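Local coordinates for protein GH5 (Bacteroidetes bacterium AC2a, PDB 4YHG) that cleaves internal beta-1,4-glucosidic bonds of cellulose as a family 5 endoglucanase, here holding glucose units in the binding cleft of its barrel, at residues L162-D167 with Y214-D219; H103-G108 with S117-L122; P290-E295 with S327-D332. The protein carries 1 engineered substitution. All coordinates share one frame; numbering follows the deposited sequence.

Contact 1 of 3, residues L162-D167 with Y214-D219. Engineered in segment 162-167: Ala164 (natural residue Glu). With BGC (beta-D-glucopyranose), chain C.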
# COMPACT_ATOMS: atom_id res chain seq x y z
N LEU A 162 8.69 3.72 -3.45
CA LEU A 162 9.27 2.77 -2.48
C LEU A 162 8.15 2.21 -1.65
O LEU A 162 7.07 2.75 -1.68
CB LEU A 162 10.23 3.49 -1.54
CG LEU A 162 11.46 4.06 -2.22
CD1 LEU A 162 12.08 5.14 -1.36
CD2 LEU A 162 12.43 2.93 -2.49
N ASN A 163 8.40 1.17 -0.88
CA ASN A 163 7.39 0.64 0.01
C ASN A 163 7.49 1.15 1.46
O ASN A 163 7.13 2.28 1.73
CB ASN A 163 7.37 -0.88 -0.05
CG ASN A 163 6.24 -1.48 0.77
OD1 ASN A 163 5.13 -0.95 0.79
ND2 ASN A 163 6.52 -2.57 1.44
N ALA A 164 8.00 0.34 2.37
CA ALA A 164 7.99 0.65 3.81
C ALA A 164 9.43 0.58 4.29
O ALA A 164 9.94 -0.49 4.66
CB ALA A 164 7.10 -0.32 4.57
N ILE A 165 10.11 1.71 4.24
CA ILE A 165 11.53 1.74 4.51
C ILE A 165 11.73 2.00 6.01
O ILE A 165 11.02 2.81 6.60
CB ILE A 165 12.23 2.83 3.66
CG1 ILE A 165 11.96 2.60 2.17
CG2 ILE A 165 13.72 2.83 3.91
CD1 ILE A 165 12.44 1.26 1.62
N GLN A 166 12.70 1.29 6.61
CA GLN A 166 12.91 1.33 8.07
C GLN A 166 14.22 0.67 8.49
O GLN A 166 14.94 0.14 7.65
CB GLN A 166 11.73 0.66 8.80
CG GLN A 166 11.43 -0.75 8.32
CD GLN A 166 10.96 -1.67 9.44
OE1 GLN A 166 11.43 -1.58 10.58
NE2 GLN A 166 10.05 -2.57 9.11
N ASP A 167 14.53 0.71 9.78
CA ASP A 167 15.80 0.14 10.29
C ASP A 167 15.67 -1.22 11.03
O ASP A 167 16.68 -1.77 11.48
CB ASP A 167 16.55 1.15 11.16
CG ASP A 167 15.82 1.49 12.45
OD1 ASP A 167 14.63 1.15 12.64
OD2 ASP A 167 16.45 2.13 13.30
N TYR A 214 8.30 7.36 6.61
CA TYR A 214 8.99 6.29 7.34
C TYR A 214 8.04 5.13 7.70
O TYR A 214 6.97 5.33 8.22
CB TYR A 214 9.69 6.85 8.60
CG TYR A 214 10.74 5.90 9.17
CD1 TYR A 214 10.38 4.80 9.97
CD2 TYR A 214 12.08 6.09 8.90
CE1 TYR A 214 11.35 3.92 10.48
CE2 TYR A 214 13.04 5.23 9.40
CZ TYR A 214 12.68 4.15 10.19
OH TYR A 214 13.66 3.32 10.66
N VAL A 215 8.46 3.91 7.37
CA VAL A 215 7.68 2.67 7.56
C VAL A 215 6.18 2.80 7.21
O VAL A 215 5.35 2.06 7.70
CB VAL A 215 7.93 2.04 8.97
CG1 VAL A 215 7.04 2.66 10.06
CG2 VAL A 215 7.74 0.53 8.93
N CYS A 216 5.86 3.73 6.32
CA CYS A 216 4.48 4.00 5.93
C CYS A 216 3.55 4.38 7.09
O CYS A 216 2.34 4.19 7.00
CB CYS A 216 3.89 2.80 5.17
SG CYS A 216 4.61 2.54 3.54
N ASN A 217 4.13 4.92 8.15
CA ASN A 217 3.38 5.32 9.32
C ASN A 217 2.80 6.70 9.05
O ASN A 217 3.55 7.62 8.76
CB ASN A 217 4.29 5.35 10.55
CG ASN A 217 3.55 5.76 11.82
OD1 ASN A 217 3.58 6.92 12.22
ND2 ASN A 217 2.88 4.80 12.44
N PRO A 218 1.46 6.85 9.13
CA PRO A 218 0.80 8.17 8.90
C PRO A 218 1.39 9.34 9.69
O PRO A 218 1.63 10.39 9.11
CB PRO A 218 -0.64 7.91 9.33
CG PRO A 218 -0.85 6.46 9.04
CD PRO A 218 0.47 5.77 9.26
N ASP A 219 1.64 9.15 10.98
CA ASP A 219 2.16 10.24 11.82
C ASP A 219 3.60 10.60 11.50
O ASP A 219 3.93 11.79 11.42
CB ASP A 219 1.98 9.91 13.31
CG ASP A 219 0.52 9.99 13.75
OD1 ASP A 219 -0.20 10.89 13.26
OD2 ASP A 219 0.07 9.14 14.56
C2 BGC C . 4.24 -4.89 3.91
C3 BGC C . 3.50 -6.16 3.38
C4 BGC C . 3.17 -7.04 4.60
C5 BGC C . 2.21 -6.27 5.49
C6 BGC C . 1.53 -7.12 6.56
C1 BGC C . 3.53 -4.23 5.14
O1 BGC C . 4.40 -3.29 5.83
O2 BGC C . 4.38 -3.93 2.85
O3 BGC C . 4.29 -6.85 2.37
O4 BGC C . 2.63 -8.33 4.26
O5 BGC C . 3.00 -5.21 6.08
O6 BGC C . 2.51 -7.52 7.52
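Tyr214 and Asp167 meet at the phenol oxygen, ring and carboxylate planes 83° apart. Tyr214 OH accepts a weak, bent hydrogen bond from Asp167 N at 2.9 Å and lies 3.1 Å from Asp167 OD1, but its stronger polar partner is Gln182, whose amide also binds Asp167 OD2. With CG trans to the backbone N (chi1 -163°), the Tyr214 ring is laid alongside residues 165-167, and Ile165 O stands over the centre of one face, 3.8 Å above the plane. That same oxygen accepts Val215 N at 2.9 Å, a little off the carbonyl plane, so one peptide group both ties the two backbones and packs against the ring. Next along, Gln166 CB touches Tyr214 CE1 at 3.7 Å; the chain then bends and slants across Val215, laying CG, CD and NE2 against the CG2 methyl. Gln166 OE1 takes the amides of Gly168 and Trp170, which should keep the carboxamide from turning.

At the sugar end, Cys216 SG comes within 3.1 Å of Asn163 O and 3.9 Å of Ala164 CB. Ala164 is an engineered replacement of a glutamate. Its place directly after Asn163, following the fourth barrel strand, is where family 5 enzymes carry their acid/base glutamate, so the substitution probably disables catalysis. Asn163 itself reaches the pocket, giving ND2 to O2 of the chain C glucose in a nearly straight bond of 2.9 Å (173°).

Both segments are loops leaving parallel barrel strands: 162-167 follows strand 157-160, while residues 214-219 run from strand 209-212 into helix 218-224, with Asn217 as N-cap. Helix 181-199 packs on Leu162 and Ile165, helix 122-127 covers Ile165 and Tyr214, and His241 of strand 236-242 flanks Asn163 and Cys216.

Contact 2 of 3, residues H103-G108 with S117-L122. With BGC (beta-D-glucopyranose), chain C; BGC (beta-D-glucopyranose), chain B.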
# COMPACT_ATOMS: atom_id res chain seq x y z
N HIS A 103 9.23 -3.10 -3.79
CA HIS A 103 8.61 -3.62 -2.56
C HIS A 103 9.65 -4.22 -1.59
O HIS A 103 10.33 -3.45 -0.91
CB HIS A 103 7.48 -4.59 -2.91
CG HIS A 103 6.50 -4.79 -1.79
ND1 HIS A 103 5.50 -3.89 -1.50
CD2 HIS A 103 6.36 -5.81 -0.91
CE1 HIS A 103 4.79 -4.33 -0.48
NE2 HIS A 103 5.30 -5.49 -0.10
N HIS A 104 9.81 -5.54 -1.53
CA HIS A 104 10.67 -6.09 -0.46
C HIS A 104 12.16 -5.81 -0.57
O HIS A 104 12.89 -6.03 0.39
CB HIS A 104 10.39 -7.58 -0.16
CG HIS A 104 9.11 -7.77 0.58
ND1 HIS A 104 8.76 -7.00 1.67
CD2 HIS A 104 8.07 -8.61 0.37
CE1 HIS A 104 7.57 -7.36 2.10
NE2 HIS A 104 7.13 -8.34 1.34
N ASP A 105 12.60 -5.30 -1.71
CA ASP A 105 13.95 -4.73 -1.84
C ASP A 105 14.29 -3.86 -0.61
O ASP A 105 15.41 -3.91 -0.09
CB ASP A 105 14.08 -3.89 -3.11
CG ASP A 105 13.72 -4.65 -4.37
OD1 ASP A 105 12.49 -4.84 -4.63
OD2 ASP A 105 14.65 -5.04 -5.12
N GLY A 106 13.31 -3.07 -0.16
CA GLY A 106 13.48 -2.18 0.99
C GLY A 106 13.14 -2.73 2.37
O GLY A 106 13.20 -1.98 3.37
N PHE A 107 12.78 -4.01 2.45
CA PHE A 107 12.34 -4.63 3.72
C PHE A 107 13.41 -4.39 4.75
O PHE A 107 14.57 -4.81 4.56
CB PHE A 107 12.08 -6.14 3.57
CG PHE A 107 11.56 -6.80 4.83
CD1 PHE A 107 10.23 -6.68 5.21
CD2 PHE A 107 12.41 -7.55 5.64
CE1 PHE A 107 9.75 -7.28 6.37
CE2 PHE A 107 11.94 -8.17 6.79
CZ PHE A 107 10.61 -8.03 7.15
N GLY A 108 13.04 -3.69 5.81
CA GLY A 108 14.00 -3.26 6.82
C GLY A 108 14.12 -4.06 8.12
O GLY A 108 14.89 -3.68 9.00
N SER A 117 20.60 -9.79 1.20
CA SER A 117 20.24 -9.46 -0.18
C SER A 117 19.45 -8.16 -0.35
O SER A 117 19.20 -7.75 -1.48
CB SER A 117 19.43 -10.60 -0.77
OG SER A 117 20.25 -11.70 -1.10
N HIS A 118 19.03 -7.52 0.74
CA HIS A 118 18.25 -6.28 0.61
C HIS A 118 19.18 -5.07 0.37
O HIS A 118 19.60 -4.39 1.29
CB HIS A 118 17.32 -6.09 1.82
CG HIS A 118 16.31 -7.20 1.98
ND1 HIS A 118 15.05 -7.15 1.41
CD2 HIS A 118 16.38 -8.39 2.62
CE1 HIS A 118 14.39 -8.26 1.72
NE2 HIS A 118 15.18 -9.03 2.45
N TRP A 119 19.50 -4.83 -0.91
CA TRP A 119 20.35 -3.71 -1.38
C TRP A 119 19.85 -2.35 -0.94
O TRP A 119 20.62 -1.41 -0.74
CB TRP A 119 20.49 -3.74 -2.92
CG TRP A 119 19.19 -3.55 -3.64
CD1 TRP A 119 18.30 -4.53 -4.02
CD2 TRP A 119 18.63 -2.31 -4.08
NE1 TRP A 119 17.22 -3.96 -4.67
CE2 TRP A 119 17.40 -2.60 -4.72
CE3 TRP A 119 19.06 -0.98 -4.01
CZ2 TRP A 119 16.59 -1.61 -5.27
CZ3 TRP A 119 18.23 0.02 -4.56
CH2 TRP A 119 17.02 -0.31 -5.17
N LEU A 120 18.54 -2.23 -0.79
CA LEU A 120 17.91 -0.99 -0.41
C LEU A 120 17.97 -0.79 1.12
O LEU A 120 16.98 -0.92 1.84
CB LEU A 120 16.49 -1.02 -0.93
CG LEU A 120 15.61 0.23 -0.89
CD1 LEU A 120 16.38 1.47 -1.33
CD2 LEU A 120 14.41 0.01 -1.77
N ASP A 121 19.17 -0.45 1.60
CA ASP A 121 19.53 -0.55 3.04
C ASP A 121 19.65 0.83 3.73
O ASP A 121 20.61 1.57 3.52
CB ASP A 121 20.84 -1.35 3.16
CG ASP A 121 21.14 -1.81 4.57
OD1 ASP A 121 20.48 -1.36 5.51
OD2 ASP A 121 22.06 -2.63 4.74
N LEU A 122 18.67 1.16 4.57
CA LEU A 122 18.61 2.49 5.17
C LEU A 122 19.68 2.69 6.24
O LEU A 122 20.31 3.73 6.27
CB LEU A 122 17.20 2.77 5.73
CG LEU A 122 16.93 4.15 6.36
CD1 LEU A 122 17.01 5.24 5.31
CD2 LEU A 122 15.57 4.22 7.03
C2 BGC C . 4.24 -4.89 3.91
C3 BGC C . 3.50 -6.16 3.38
C4 BGC C . 3.17 -7.04 4.60
C5 BGC C . 2.21 -6.27 5.49
C6 BGC C . 1.53 -7.12 6.56
C1 BGC C . 3.53 -4.23 5.14
O1 BGC C . 4.40 -3.29 5.83
O2 BGC C . 4.38 -3.93 2.85
O3 BGC C . 4.29 -6.85 2.37
O4 BGC C . 2.63 -8.33 4.26
O5 BGC C . 3.00 -5.21 6.08
O6 BGC C . 2.51 -7.52 7.52
C2 BGC B . 2.56 -10.77 4.45
C3 BGC B . 3.22 -12.00 5.12
C4 BGC B . 4.71 -12.02 4.72
C5 BGC B . 5.34 -10.68 5.16
C6 BGC B . 6.84 -10.70 4.93
C1 BGC B . 3.29 -9.47 4.87
O2 BGC B . 1.16 -10.64 4.72
O3 BGC B . 2.59 -13.28 4.86
O4 BGC B . 5.38 -13.12 5.35
O5 BGC B . 4.71 -9.52 4.55
O6 BGC B . 7.32 -9.36 4.85
O HOH W 1 16.62 -3.03 3.82
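Asp105 and Trp119 pair across the long loop that follows strand 97-101 of the TIM barrel, where a short 3-10 turn at 104-106 packs on two inverse gamma turns centred on His118 and Leu120. The Trp119 side chain leaves CB with CG wedged between the backbone N and the carbonyl carbon (chi1 63°). This brings the indole N-H up to the carboxylate: NE1 donates to Asp105 OD2 at 2.8 Å (156°), close to the ring plane, on the lone pair facing away from OD1. Asp105 OD1 takes the amide of Trp64, so the carboxylate is gripped on both oxygens. Leu120 CB lies over the centre of one indole face, while helix 129-149 supplies further packing for the ring. A leucine in place of Trp119 would probably leave Asp105 OD2 without its indole donor and open a gap between Leu120 and helix 129-149.

His118 has CG beside the backbone N (chi1 -61°), which turns its ring edge to the 3-10 turn. ND1 gives a short but bent, weak hydrogen bond to His104 O at 2.6 Å, whereas NE2 has its stronger partner in Thr112. Phe107 O stands over one face of this imidazole, offset to the rim, and Phe107 CB touches His118 CE1 at 3.6 Å. The two aromatic rings meet obliquely. Leu120 CD2 presses on Gly106 CA at 3.6 Å, tight enough that a side chain at Gly106 would crowd it.

On the side facing the sugars, His103 NE2 is hydrogen-bonded to O3 of the chain C glucose at 3.0 Å, and His104 CE1 sits near both sugars. Between the two segments, one water bridges the backbones, donating to Phe107 O at 2.8 Å and to Leu120 O at 2.9 Å.

Contact 3 of 3, residues P290-E295 with S327-D332. With BGC (beta-D-glucopyranose), chain C; BGC (beta-D-glucopyranose), chain B.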
# COMPACT_ATOMS: atom_id res chain seq x y z
N PRO A 290 -3.31 14.57 -2.77
CA PRO A 290 -3.99 13.30 -2.49
C PRO A 290 -3.24 12.35 -1.56
O PRO A 290 -2.02 12.35 -1.53
CB PRO A 290 -4.18 12.66 -3.87
CG PRO A 290 -3.31 13.41 -4.80
CD PRO A 290 -3.02 14.75 -4.21
N VAL A 291 -4.00 11.56 -0.81
CA VAL A 291 -3.48 10.53 0.06
C VAL A 291 -4.17 9.23 -0.32
O VAL A 291 -5.37 9.24 -0.55
CB VAL A 291 -3.83 10.84 1.54
CG1 VAL A 291 -3.40 9.70 2.49
CG2 VAL A 291 -3.23 12.16 1.97
N TYR A 292 -3.45 8.12 -0.35
CA TYR A 292 -4.09 6.81 -0.43
C TYR A 292 -3.45 5.82 0.53
O TYR A 292 -2.29 5.99 0.91
CB TYR A 292 -4.04 6.25 -1.87
CG TYR A 292 -2.65 5.87 -2.36
CD1 TYR A 292 -1.79 6.83 -2.89
CD2 TYR A 292 -2.20 4.56 -2.30
CE1 TYR A 292 -0.52 6.49 -3.33
CE2 TYR A 292 -0.95 4.21 -2.73
CZ TYR A 292 -0.10 5.17 -3.24
OH TYR A 292 1.17 4.84 -3.67
N PHE A 293 -4.20 4.81 0.96
CA PHE A 293 -3.63 3.75 1.77
C PHE A 293 -3.22 2.69 0.77
O PHE A 293 -4.08 2.09 0.12
CB PHE A 293 -4.62 3.23 2.85
CG PHE A 293 -4.72 4.15 4.08
CD1 PHE A 293 -5.59 5.24 4.08
CD2 PHE A 293 -3.89 3.96 5.16
CE1 PHE A 293 -5.66 6.11 5.17
CE2 PHE A 293 -3.95 4.82 6.24
CZ PHE A 293 -4.84 5.89 6.24
N GLY A 294 -1.92 2.54 0.59
CA GLY A 294 -1.37 1.48 -0.25
C GLY A 294 -1.72 0.12 0.31
O GLY A 294 -1.89 -0.86 -0.43
N GLU A 295 -1.80 0.05 1.64
CA GLU A 295 -2.20 -1.16 2.34
C GLU A 295 -3.01 -0.80 3.59
O GLU A 295 -2.64 0.10 4.34
CB GLU A 295 -0.99 -1.97 2.78
CG GLU A 295 -0.07 -2.46 1.68
CD GLU A 295 1.12 -3.24 2.22
OE1 GLU A 295 1.06 -3.67 3.41
OE2 GLU A 295 2.10 -3.43 1.48
N SER A 327 -8.57 7.20 -0.66
CA SER A 327 -8.76 5.90 -1.25
C SER A 327 -7.84 4.94 -0.55
O SER A 327 -6.94 5.37 0.16
CB SER A 327 -8.45 5.92 -2.74
OG SER A 327 -7.11 6.30 -2.97
N ALA A 328 -8.08 3.63 -0.72
CA ALA A 328 -7.40 2.63 0.06
C ALA A 328 -7.44 1.25 -0.58
O ALA A 328 -8.48 0.83 -1.06
CB ALA A 328 -8.03 2.55 1.45
N LEU A 329 -6.31 0.54 -0.49
CA LEU A 329 -6.20 -0.78 -1.07
C LEU A 329 -5.99 -1.89 -0.04
O LEU A 329 -5.02 -1.89 0.76
CB LEU A 329 -5.08 -0.78 -2.11
CG LEU A 329 -5.37 0.21 -3.27
CD1 LEU A 329 -4.79 1.60 -3.00
CD2 LEU A 329 -4.81 -0.28 -4.59
N TYR A 330 -6.92 -2.84 -0.04
CA TYR A 330 -6.87 -3.93 0.96
C TYR A 330 -5.70 -4.87 0.70
O TYR A 330 -5.41 -5.19 -0.45
CB TYR A 330 -8.19 -4.70 0.95
CG TYR A 330 -8.18 -5.93 1.80
CD1 TYR A 330 -8.35 -5.86 3.18
CD2 TYR A 330 -7.99 -7.17 1.24
CE1 TYR A 330 -8.35 -7.00 3.97
CE2 TYR A 330 -7.95 -8.31 2.02
CZ TYR A 330 -8.14 -8.22 3.38
OH TYR A 330 -8.09 -9.33 4.15
N TRP A 331 -5.02 -5.31 1.76
CA TRP A 331 -3.93 -6.23 1.64
C TRP A 331 -4.43 -7.68 1.57
O TRP A 331 -5.01 -8.20 2.53
CB TRP A 331 -2.96 -6.07 2.83
CG TRP A 331 -1.81 -7.03 2.76
CD1 TRP A 331 -1.62 -8.15 3.54
CD2 TRP A 331 -0.73 -7.00 1.84
NE1 TRP A 331 -0.48 -8.79 3.16
CE2 TRP A 331 0.09 -8.12 2.11
CE3 TRP A 331 -0.36 -6.13 0.80
CZ2 TRP A 331 1.23 -8.40 1.40
CZ3 TRP A 331 0.79 -6.39 0.11
CH2 TRP A 331 1.58 -7.52 0.41
N ASP A 332 -4.23 -8.33 0.42
CA ASP A 332 -4.62 -9.73 0.25
C ASP A 332 -3.38 -10.57 -0.04
O ASP A 332 -2.76 -10.44 -1.08
CB ASP A 332 -5.64 -9.83 -0.87
CG ASP A 332 -6.25 -11.19 -0.99
OD1 ASP A 332 -5.50 -12.21 -0.93
OD2 ASP A 332 -7.49 -11.25 -1.16
C2 BGC C . 4.24 -4.89 3.91
C3 BGC C . 3.50 -6.16 3.38
C4 BGC C . 3.17 -7.04 4.60
C5 BGC C . 2.21 -6.27 5.49
C6 BGC C . 1.53 -7.12 6.56
C1 BGC C . 3.53 -4.23 5.14
O1 BGC C . 4.40 -3.29 5.83
O2 BGC C . 4.38 -3.93 2.85
O3 BGC C . 4.29 -6.85 2.37
O4 BGC C . 2.63 -8.33 4.26
O5 BGC C . 3.00 -5.21 6.08
O6 BGC C . 2.51 -7.52 7.52
C2 BGC B . 2.56 -10.77 4.45
C3 BGC B . 3.22 -12.00 5.12
C4 BGC B . 4.71 -12.02 4.72
C5 BGC B . 5.34 -10.68 5.16
C6 BGC B . 6.84 -10.70 4.93
C1 BGC B . 3.29 -9.47 4.87
O2 BGC B . 1.16 -10.64 4.72
O3 BGC B . 2.59 -13.28 4.86
O4 BGC B . 5.38 -13.12 5.35
O5 BGC B . 4.71 -9.52 4.55
O6 BGC B . 7.32 -9.36 4.85
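Glu295 and Trp331 run side by side, pointing the same way toward the sugars, carboxylate and indole planes 27° apart. From CB of Glu295, CG turns anti to the carbonyl carbon, and beyond it the chain is extended (chi2 179°). CG rests 3.8 Å from Trp331 CE3, and CD comes to 3.5 Å from the same carbon. OE1 lies above one face of the indole, near its rim, is hydrogen-bonded to Tyr243 OH, and approaches C1 of the chain C glucose to 3.1 Å. OE2 accepts the O2 hydroxyl of that sugar at 2.7 Å, lies 3.5 Å from Trp331 CZ3, and forms a salt bridge with Arg59.

The backbone behind this pair is the seam between the last two strands of the eight-stranded TIM barrel, joined through helix 304-323 in a beta-alpha-beta crossover. Parallel pairing is carried by Phe293 N to Ser327 O (2.9 Å) and Leu329 N to Phe293 O (2.8 Å). A glutamate at the end of the seventh strand is where family 5 enzymes place the nucleophile, and the closeness of OE1 to C1 is consistent with that role.

Phe293 and Ala328 share one face of the sheet, under helix 304-323. Trp331 meets C3 of the chain C glucose over a ring face, and its NE1 donates to O2 of the chain B glucose at 2.9 Å.

All three contacts converge on the chain C glucose, each supplying a group that grips O2 or O3. Contacts 1 and 2, with centres about 12 Å apart, pack directly: Leu162 CD2 meets Leu120 CD2 at 3.6 Å, and Asn163 ND2 lies 3.1 Å from His103 CE1. Contact 3 meets them at the pocket, its Glu295 OE2 standing 3.5 Å from His103 CE1 and 4.0 Å from Asn163 OD1. Near the sugar's C1, the engineered Ala164 CB of contact 1 sits 7.0 Å from Glu295 OE1, consistent with the natural glutamate there pairing with Glu295. Contacts 2 and 3, about 21 Å apart at their centres, both extend to the chain B glucose.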